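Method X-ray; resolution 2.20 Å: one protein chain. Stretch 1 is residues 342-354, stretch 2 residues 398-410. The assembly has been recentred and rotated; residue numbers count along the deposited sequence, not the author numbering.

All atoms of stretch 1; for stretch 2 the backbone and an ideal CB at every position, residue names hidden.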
ATOM      1  N   TYR B 342       3.211   5.894  30.601  1.00 35.91           N
ATOM      2  CA  TYR B 342       3.633   7.188  31.140  1.00 34.11           C
ATOM      3  C   TYR B 342       2.423   8.108  31.246  1.00 32.05           C
ATOM      4  O   TYR B 342       1.426   7.911  30.542  1.00 34.63           O
ATOM      5  CB  TYR B 342       4.701   7.829  30.226  1.00 32.02           C
ATOM      6  CG  TYR B 342       4.396   7.652  28.763  1.00 31.84           C
ATOM      7  CD1 TYR B 342       5.001   6.644  28.008  1.00 30.18           C
ATOM      8  CD2 TYR B 342       3.494   8.479  28.123  1.00 31.58           C
ATOM      9  CE1 TYR B 342       4.694   6.460  26.655  1.00 28.09           C
ATOM     10  CE2 TYR B 342       3.178   8.301  26.776  1.00 33.48           C
ATOM     11  CZ  TYR B 342       3.781   7.291  26.047  1.00 28.97           C
ATOM     12  OH  TYR B 342       3.463   7.138  24.719  1.00 30.38           O
ATOM     13  N   PRO B 343       2.498   9.115  32.106  1.00 33.01           N
ATOM     14  CA  PRO B 343       1.427  10.121  32.147  1.00 29.36           C
ATOM     15  C   PRO B 343       1.335  10.906  30.842  1.00 33.02           C
ATOM     16  O   PRO B 343       2.343  11.190  30.196  1.00 35.66           O
ATOM     17  CB  PRO B 343       1.842  11.040  33.316  1.00 34.42           C
ATOM     18  CG  PRO B 343       2.739  10.189  34.164  1.00 32.79           C
ATOM     19  CD  PRO B 343       3.446   9.244  33.231  1.00 31.80           C
ATOM     20  N   TYR B 344       0.115  11.264  30.466  1.00 31.39           N
ATOM     21  CA  TYR B 344      -0.117  12.068  29.284  1.00 29.61           C
ATOM     22  C   TYR B 344      -0.177  13.547  29.669  1.00 34.51           C
ATOM     23  O   TYR B 344      -0.170  13.909  30.850  1.00 29.14           O
ATOM     24  CB  TYR B 344      -1.414  11.640  28.580  1.00 29.82           C
ATOM     25  CG  TYR B 344      -1.388  10.238  27.965  1.00 31.39           C
ATOM     26  CD1 TYR B 344      -0.216   9.475  27.957  1.00 28.94           C
ATOM     27  CD2 TYR B 344      -2.541   9.683  27.392  1.00 30.69           C
ATOM     28  CE1 TYR B 344      -0.185   8.200  27.396  1.00 29.87           C
ATOM     29  CE2 TYR B 344      -2.529   8.399  26.833  1.00 30.02           C
ATOM     30  CZ  TYR B 344      -1.348   7.665  26.836  1.00 35.19           C
ATOM     31  OH  TYR B 344      -1.319   6.394  26.292  1.00 34.12           O
ATOM     32  N   ALA B 345      -0.217  14.404  28.646  1.00 29.30           N
ATOM     33  CA  ALA B 345      -0.369  15.830  28.861  1.00 32.29           C
ATOM     34  C   ALA B 345      -1.652  16.105  29.639  1.00 33.77           C
ATOM     35  O   ALA B 345      -2.646  15.395  29.512  1.00 31.24           O
ATOM     36  CB  ALA B 345      -0.386  16.566  27.521  1.00 29.89           C
ATOM     37  N   GLU B 346      -1.616  17.147  30.469  1.00 32.10           N
ATOM     38  CA  GLU B 346      -2.797  17.496  31.252  1.00 32.47           C
ATOM     39  C   GLU B 346      -3.969  17.872  30.366  1.00 32.91           C
ATOM     40  O   GLU B 346      -5.123  17.656  30.754  1.00 36.96           O
ATOM     41  CB  GLU B 346      -2.473  18.635  32.217  1.00 34.77           C
ATOM     42  CG  GLU B 346      -1.269  18.339  33.053  1.00 37.67           C
ATOM     43  CD  GLU B 346      -1.050  19.345  34.139  1.00 44.74           C
ATOM     44  OE1 GLU B 346      -1.925  19.432  35.046  1.00 43.49           O
ATOM     45  OE2 GLU B 346      -0.004  20.046  34.075  1.00 43.95           O
ATOM     46  N   GLU B 347      -3.701  18.443  29.190  1.00 33.43           N
ATOM     47  CA  GLU B 347      -4.775  18.756  28.248  1.00 35.30           C
ATOM     48  C   GLU B 347      -5.631  17.524  27.947  1.00 35.57           C
ATOM     49  O   GLU B 347      -6.861  17.616  27.893  1.00 35.33           O
ATOM     50  CB  GLU B 347      -4.194  19.327  26.947  1.00 35.00           C
ATOM     51  CG  GLU B 347      -3.653  20.746  27.043  1.00 37.85           C
ATOM     52  CD  GLU B 347      -2.322  20.816  27.768  1.00 43.49           C
ATOM     53  OE1 GLU B 347      -1.735  19.741  28.020  1.00 41.26           O
ATOM     54  OE2 GLU B 347      -1.868  21.940  28.093  1.00 47.11           O
ATOM     55  N   MET B 348      -4.997  16.360  27.764  1.00 34.49           N
ATOM     56  CA  MET B 348      -5.749  15.127  27.514  1.00 37.87           C
ATOM     57  C   MET B 348      -6.576  14.731  28.739  1.00 37.13           C
ATOM     58  O   MET B 348      -7.732  14.303  28.609  1.00 35.49           O
ATOM     59  CB  MET B 348      -4.785  14.001  27.105  1.00 31.97           C
ATOM     60  CG  MET B 348      -5.446  12.712  26.533  1.00 37.83           C
ATOM     61  SD  MET B 348      -6.605  12.977  25.142  1.00 40.94           S
ATOM     62  CE  MET B 348      -6.728  11.324  24.423  1.00 37.58           C
ATOM     63  N   MET B 349      -6.014  14.897  29.939  1.00 34.48           N
ATOM     64  CA  MET B 349      -6.758  14.584  31.160  1.00 37.02           C
ATOM     65  C   MET B 349      -7.950  15.517  31.345  1.00 35.18           C
ATOM     66  O   MET B 349      -9.042  15.078  31.744  1.00 33.59           O
ATOM     67  CB  MET B 349      -5.823  14.651  32.373  1.00 35.18           C
ATOM     68  CG  MET B 349      -4.584  13.780  32.235  1.00 31.93           C
ATOM     69  SD  MET B 349      -4.985  12.052  31.876  1.00 37.37           S
ATOM     70  CE  MET B 349      -5.792  11.638  33.406  1.00 34.64           C
ATOM     71  N   GLN B 350      -7.769  16.809  31.060  1.00 35.85           N
ATOM     72  CA  GLN B 350      -8.908  17.724  31.108  1.00 38.94           C
ATOM     73  C   GLN B 350      -9.966  17.340  30.076  1.00 36.77           C
ATOM     74  O   GLN B 350     -11.168  17.370  30.364  1.00 32.12           O
ATOM     75  CB  GLN B 350      -8.444  19.164  30.893  1.00 35.50           C
ATOM     76  CG  GLN B 350      -7.562  19.698  32.005  1.00 35.87           C
ATOM     77  CD  GLN B 350      -6.658  20.822  31.533  1.00 38.28           C
ATOM     78  OE1 GLN B 350      -6.812  21.340  30.419  1.00 37.43           O
ATOM     79  NE2 GLN B 350      -5.710  21.209  32.376  1.00 37.92           N
ATOM     80  N   MET B 351      -9.538  16.975  28.868  1.00 33.51           N
ATOM     81  CA  MET B 351     -10.500  16.551  27.853  1.00 39.27           C
ATOM     82  C   MET B 351     -11.330  15.364  28.342  1.00 35.05           C
ATOM     83  O   MET B 351     -12.558  15.348  28.202  1.00 31.55           O
ATOM     84  CB  MET B 351      -9.757  16.216  26.556  1.00 40.03           C
ATOM     85  CG  MET B 351     -10.627  16.120  25.307  1.00 49.93           C
ATOM     86  SD  MET B 351      -9.652  16.280  23.778  1.00 48.51           S
ATOM     87  CE  MET B 351      -8.432  17.470  24.339  1.00 41.02           C
ATOM     88  N   ALA B 352     -10.671  14.361  28.930  1.00 33.84           N
ATOM     89  CA  ALA B 352     -11.386  13.204  29.459  1.00 31.64           C
ATOM     90  C   ALA B 352     -12.344  13.608  30.576  1.00 36.40           C
ATOM     91  O   ALA B 352     -13.427  13.027  30.715  1.00 35.81           O
ATOM     92  CB  ALA B 352     -10.390  12.160  29.962  1.00 30.37           C
ATOM     93  N   ASP B 353     -11.957  14.597  31.396  1.00 35.71           N
ATOM     94  CA  ASP B 353     -12.887  15.121  32.394  1.00 34.62           C
ATOM     95  C   ASP B 353     -14.128  15.689  31.730  1.00 37.25           C
ATOM     96  O   ASP B 353     -15.251  15.444  32.182  1.00 38.52           O
ATOM     97  CB  ASP B 353     -12.224  16.210  33.248  1.00 33.06           C
ATOM     98  CG  ASP B 353     -11.413  15.647  34.397  1.00 35.90           C
ATOM     99  OD1 ASP B 353     -11.540  14.439  34.710  1.00 38.49           O
ATOM    100  OD2 ASP B 353     -10.632  16.419  34.983  1.00 41.94           O
ATOM    101  N   GLN B 354     -13.946  16.475  30.666  1.00 33.91           N
ATOM    102  CA  GLN B 354     -15.091  17.133  30.059  1.00 35.73           C
ATOM    103  C   GLN B 354     -15.954  16.172  29.255  1.00 36.28           C
ATOM    104  O   GLN B 354     -17.174  16.340  29.220  1.00 37.62           O
ATOM    105  CB  GLN B 354     -14.625  18.290  29.188  1.00 33.17           C
ATOM    106  CG  GLN B 354     -14.266  19.512  30.009  1.00 42.80           C
ATOM    107  CD  GLN B 354     -13.472  20.533  29.224  1.00 44.88           C
ATOM    108  OE1 GLN B 354     -13.839  20.909  28.108  1.00 47.62           O
ATOM    109  NE2 GLN B 354     -12.380  21.002  29.812  1.00 43.35           N
ATOM    110  N   UNK B 398       4.505  12.705  42.406  1.00 32.28           N
ATOM    111  CA  UNK B 398       4.297  13.757  41.413  1.00 33.06           C
ATOM    112  C   UNK B 398       3.026  13.512  40.597  1.00 33.54           C
ATOM    113  O   UNK B 398       2.226  14.431  40.383  1.00 34.07           O
ATOM    114  CB  UNK B 398       5.507  13.850  40.482  1.00 33.06           C
ATOM    115  N   UNK B 399       2.831  12.278  40.115  1.00 29.33           N
ATOM    116  CA  UNK B 399       1.618  11.985  39.347  1.00 33.69           C
ATOM    117  C   UNK B 399       0.367  12.256  40.174  1.00 29.99           C
ATOM    118  O   UNK B 399      -0.577  12.892  39.686  1.00 30.53           O
ATOM    119  CB  UNK B 399       1.625  10.531  38.870  1.00 33.69           C
ATOM    120  N   UNK B 400       0.352  11.808  41.438  1.00 34.94           N
ATOM    121  CA  UNK B 400      -0.799  12.070  42.302  1.00 29.85           C
ATOM    122  C   UNK B 400      -1.034  13.567  42.463  1.00 30.98           C
ATOM    123  O   UNK B 400      -2.165  14.046  42.333  1.00 33.94           O
ATOM    124  CB  UNK B 400      -0.597  11.420  43.672  1.00 29.85           C
ATOM    125  N   UNK B 401       0.026  14.334  42.716  1.00 32.07           N
ATOM    126  CA  UNK B 401      -0.173  15.766  42.915  1.00 31.58           C
ATOM    127  C   UNK B 401      -0.767  16.417  41.675  1.00 36.57           C
ATOM    128  O   UNK B 401      -1.607  17.321  41.778  1.00 32.50           O
ATOM    129  CB  UNK B 401       1.150  16.442  43.280  1.00 31.58           C
ATOM    130  N   UNK B 402      -0.345  15.975  40.487  1.00 32.01           N
ATOM    131  CA  UNK B 402      -0.864  16.583  39.267  1.00 30.51           C
ATOM    132  C   UNK B 402      -2.312  16.177  38.994  1.00 28.86           C
ATOM    133  O   UNK B 402      -3.132  17.016  38.603  1.00 29.36           O
ATOM    134  CB  UNK B 402       0.016  16.198  38.076  1.00 30.51           C
ATOM    135  N   UNK B 403      -2.658  14.899  39.181  1.00 33.02           N
ATOM    136  CA  UNK B 403      -3.936  14.397  38.676  1.00 30.95           C
ATOM    137  C   UNK B 403      -4.967  14.055  39.760  1.00 33.02           C
ATOM    138  O   UNK B 403      -6.062  13.577  39.422  1.00 31.19           O
ATOM    139  CB  UNK B 403      -3.680  13.151  37.826  1.00 30.95           C
ATOM    140  N   UNK B 404      -4.675  14.323  41.039  1.00 33.74           N
ATOM    141  CA  UNK B 404      -5.541  13.855  42.128  1.00 33.33           C
ATOM    142  C   UNK B 404      -6.963  14.377  41.999  1.00 31.11           C
ATOM    143  O   UNK B 404      -7.911  13.700  42.406  1.00 35.90           O
ATOM    144  CB  UNK B 404      -4.963  14.278  43.480  1.00 33.33           C
ATOM    145  N   UNK B 405      -7.136  15.570  41.448  1.00 33.09           N
ATOM    146  CA  UNK B 405      -8.448  16.195  41.378  1.00 33.73           C
ATOM    147  C   UNK B 405      -9.208  15.862  40.103  1.00 34.03           C
ATOM    148  O   UNK B 405     -10.318  16.368  39.906  1.00 33.48           O
ATOM    149  CB  UNK B 405      -8.301  17.713  41.499  1.00 33.73           C
ATOM    150  N   UNK B 406      -8.647  15.022  39.240  1.00 34.59           N
ATOM    151  CA  UNK B 406      -9.332  14.619  38.019  1.00 33.17           C
ATOM    152  C   UNK B 406     -10.364  13.521  38.305  1.00 32.39           C
ATOM    153  O   UNK B 406      -9.996  12.393  38.649  1.00 33.42           O
ATOM    154  CB  UNK B 406      -8.319  14.137  36.979  1.00 33.17           C
ATOM    155  N   UNK B 407     -11.660  13.802  38.165  1.00 30.32           N
ATOM    156  CA  UNK B 407     -12.640  12.721  38.236  1.00 33.80           C
ATOM    157  C   UNK B 407     -12.464  11.681  37.143  1.00 37.06           C
ATOM    158  O   UNK B 407     -12.889  10.521  37.333  1.00 36.16           O
ATOM    159  CB  UNK B 407     -14.055  13.299  38.161  1.00 33.80           C
ATOM    160  N   UNK B 408     -11.849  11.998  36.007  1.00 32.93           N
ATOM    161  CA  UNK B 408     -11.736  10.952  34.993  1.00 32.12           C
ATOM    162  C   UNK B 408     -10.814   9.813  35.471  1.00 33.30           C
ATOM    163  O   UNK B 408     -11.030   8.660  35.082  1.00 29.74           O
ATOM    164  CB  UNK B 408     -11.211  11.544  33.684  1.00 32.12           C
ATOM    165  N   UNK B 409      -9.867  10.092  36.373  1.00 32.85           N
ATOM    166  CA  UNK B 409      -8.957   9.053  36.839  1.00 31.15           C
ATOM    167  C   UNK B 409      -9.654   8.167  37.866  1.00 36.31           C
ATOM    168  O   UNK B 409      -9.981   8.621  38.963  1.00 33.06           O
ATOM    169  CB  UNK B 409      -7.691   9.671  37.436  1.00 31.15           C
ATOM    170  N   UNK B 410      -9.879   6.889  37.532  1.00 33.36           N
ATOM    171  CA  UNK B 410     -10.519   5.990  38.484  1.00 34.33           C
ATOM    172  C   UNK B 410      -9.574   4.935  39.016  1.00 35.02           C
ATOM    173  O   UNK B 410      -9.975   4.151  39.897  1.00 36.64           O
ATOM    174  CB  UNK B 410     -11.727   5.312  37.834  1.00 34.33           C
TER

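Position 398 is helical and has nothing of stretch 1 within 5.5 Å of its CB; it is Glu-398. At 399 the CB points toward stretch 1 and lies 4.8 Å from Pro-343 CG. A proline ring offers only carbon here, so a medium aliphatic side chain would suit. Leu-399 brings CD1 to 3.8 Å from Pro-343 CG. Positions 400 and 401 are helical and out of reach, leaving the choice open; they are Tyr-400 and Gln-401.

Position 402 points toward stretch 1, its CB 4.8 Å from Glu-346 OE1. Farther on lies the carbonyl oxygen of Tyr-344, an acceptor beyond the reach of a short side chain. A long donor, lysine or arginine, fits both the charge and the distance. Arg-402 extends so that NH1 and NH2 each donate to Tyr-344 O at 2.8 Å, a fork that the planar guanidinium can make with one oxygen near its plane. Glu-346 CG covers one face, while Glu-346 OE1 stays 4.3 Å from Arg-402 NE, a charge nearby without a directed hydrogen bond.

At 403 the CB points sideways, 5.1 Å from Met-349 CE, and stretch 1 demands little; several side chains would fit. Asp-403 serves its neighbour: its OD1 accepts from Arg-402 NE at 2.6 Å in a salt bridge, which helps to hold the guanidinium in place.

Position 404 is out of reach and 405 points sideways, with no contact at either; they are Lys-404 and Asn-405.

Position 406 points toward stretch 1, its CB 3.8 Å from Asp-353 OD2 and 5.0 Å from Met-349 CE. An acidic acceptor beside an aliphatic surface favours a donor with a flat apolar face. His-406 supplies both: ND1 donates to Asp-353 OD2 at 2.5 Å, and Met-349 CB sits over one ring face, 3.9 Å from the ring centroid.

At 407 phi is -62°, which proline and most other residues accept, and the sideways CB is 4.4 Å from Asp-353 OD1, so several compact side chains would suit. Pro-407 places CD 3.2 Å from that same OD1.

The CB at 408 is tight, 3.1 Å from Asp-353 OD1 and 3.9 Å from Ala-352 CB, so a small side chain is likeliest. In Cys-408 the backbone N donates to Asp-353 OD1 at 2.8 Å, while SG packs 3.8 Å from both Ala-352 CB and Met-349 CE.

Position 409 begins a strand, its sideways CB 4.9 Å from Met-349 CE, suiting a beta-branched aliphatic. Val-409 CG2 meets Met-349 CE at 3.4 Å. Position 410 is out of reach; it is Val-410.

Stretch 2 398-410: ELYQRDKNHPCVV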
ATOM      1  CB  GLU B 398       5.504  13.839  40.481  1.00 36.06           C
ATOM      2  CG  GLU B 398       6.653  14.750  40.907  1.00 41.24           C
ATOM      3  CD  GLU B 398       7.771  14.736  39.869  1.00 53.00           C
ATOM      4  OE1 GLU B 398       8.540  13.745  39.850  1.00 57.11           O
ATOM      5  OE2 GLU B 398       7.861  15.679  39.042  1.00 50.44           O
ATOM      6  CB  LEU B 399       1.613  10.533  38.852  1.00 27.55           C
ATOM      7  CG  LEU B 399       0.365  10.189  38.032  1.00 28.45           C
ATOM      8  CD1 LEU B 399       0.179  11.122  36.846  1.00 28.44           C
ATOM      9  CD2 LEU B 399       0.435   8.768  37.554  1.00 29.04           C
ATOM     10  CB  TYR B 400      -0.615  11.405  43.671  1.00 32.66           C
ATOM     11  CG  TYR B 400      -1.720  11.779  44.642  1.00 33.38           C
ATOM     12  CD1 TYR B 400      -2.989  11.229  44.525  1.00 33.56           C
ATOM     13  CD2 TYR B 400      -1.501  12.731  45.653  1.00 36.15           C
ATOM     14  CE1 TYR B 400      -4.015  11.593  45.399  1.00 36.86           C
ATOM     15  CE2 TYR B 400      -2.515  13.109  46.519  1.00 30.86           C
ATOM     16  CZ  TYR B 400      -3.768  12.536  46.395  1.00 38.55           C
ATOM     17  OH  TYR B 400      -4.770  12.899  47.265  1.00 41.50           O
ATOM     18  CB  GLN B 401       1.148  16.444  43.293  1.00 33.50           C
ATOM     19  CG  GLN B 401       1.488  16.347  44.781  1.00 37.43           C
ATOM     20  CD  GLN B 401       0.541  17.163  45.637  1.00 41.16           C
ATOM     21  OE1 GLN B 401      -0.156  16.618  46.492  1.00 51.20           O
ATOM     22  NE2 GLN B 401       0.494  18.473  45.400  1.00 40.44           N
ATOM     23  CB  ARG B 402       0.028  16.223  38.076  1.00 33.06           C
ATOM     24  CG  ARG B 402      -0.181  17.123  36.852  1.00 34.26           C
ATOM     25  CD  ARG B 402       0.440  16.518  35.615  1.00 31.86           C
ATOM     26  NE  ARG B 402      -0.347  15.386  35.118  1.00 30.22           N
ATOM     27  CZ  ARG B 402      -0.162  14.800  33.939  1.00 30.51           C
ATOM     28  NH1 ARG B 402       0.798  15.233  33.105  1.00 26.96           N
ATOM     29  NH2 ARG B 402      -0.935  13.773  33.592  1.00 28.77           N
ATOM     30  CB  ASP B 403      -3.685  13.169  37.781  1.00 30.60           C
ATOM     31  CG  ASP B 403      -2.932  13.516  36.478  1.00 35.54           C
ATOM     32  OD1 ASP B 403      -2.564  14.700  36.256  1.00 30.04           O
ATOM     33  OD2 ASP B 403      -2.694  12.589  35.679  1.00 30.57           O
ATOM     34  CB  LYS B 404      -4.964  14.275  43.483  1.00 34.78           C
ATOM     35  CG  LYS B 404      -4.682  15.770  43.595  1.00 34.75           C
ATOM     36  CD  LYS B 404      -3.872  16.109  44.826  1.00 36.92           C
ATOM     37  CE  LYS B 404      -3.736  17.619  44.961  1.00 41.69           C
ATOM     38  NZ  LYS B 404      -2.896  18.016  46.119  1.00 41.62           N
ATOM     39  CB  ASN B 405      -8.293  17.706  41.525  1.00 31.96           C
ATOM     40  CG  ASN B 405      -7.778  18.090  42.901  1.00 39.05           C
ATOM     41  OD1 ASN B 405      -8.162  17.477  43.899  1.00 36.25           O
ATOM     42  ND2 ASN B 405      -6.900  19.088  42.964  1.00 34.38           N
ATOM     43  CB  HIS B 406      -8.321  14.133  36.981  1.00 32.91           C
ATOM     44  CG  HIS B 406      -7.572  15.239  36.287  1.00 36.68           C
ATOM     45  ND1 HIS B 406      -8.205  16.302  35.677  1.00 34.00           N
ATOM     46  CD2 HIS B 406      -6.244  15.424  36.080  1.00 31.70           C
ATOM     47  CE1 HIS B 406      -7.300  17.103  35.138  1.00 37.10           C
ATOM     48  NE2 HIS B 406      -6.103  16.590  35.367  1.00 35.71           N
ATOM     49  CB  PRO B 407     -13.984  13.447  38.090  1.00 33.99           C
ATOM     50  CG  PRO B 407     -13.635  14.681  37.289  1.00 35.11           C
ATOM     51  CD  PRO B 407     -12.266  15.086  37.756  1.00 31.22           C
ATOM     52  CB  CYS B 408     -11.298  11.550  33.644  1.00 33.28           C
ATOM     53  SG  CYS B 408      -9.564  12.118  33.630  1.00 32.79           S
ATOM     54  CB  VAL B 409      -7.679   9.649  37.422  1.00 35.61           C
ATOM     55  CG1 VAL B 409      -6.799   8.558  38.064  1.00 33.40           C
ATOM     56  CG2 VAL B 409      -6.930  10.374  36.335  1.00 29.12           C
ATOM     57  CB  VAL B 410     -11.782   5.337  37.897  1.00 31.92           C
ATOM     58  CG1 VAL B 410     -12.712   6.423  37.344  1.00 28.65           C
ATOM     59  CG2 VAL B 410     -11.416   4.286  36.829  1.00 30.27           C
TER
HETATM   60  O   HOH W   1      -2.648  19.701  37.635  1.00 37.82           O
HETATM   61  O   HOH W   2      -3.738  16.665  34.524  1.00 38.34           O
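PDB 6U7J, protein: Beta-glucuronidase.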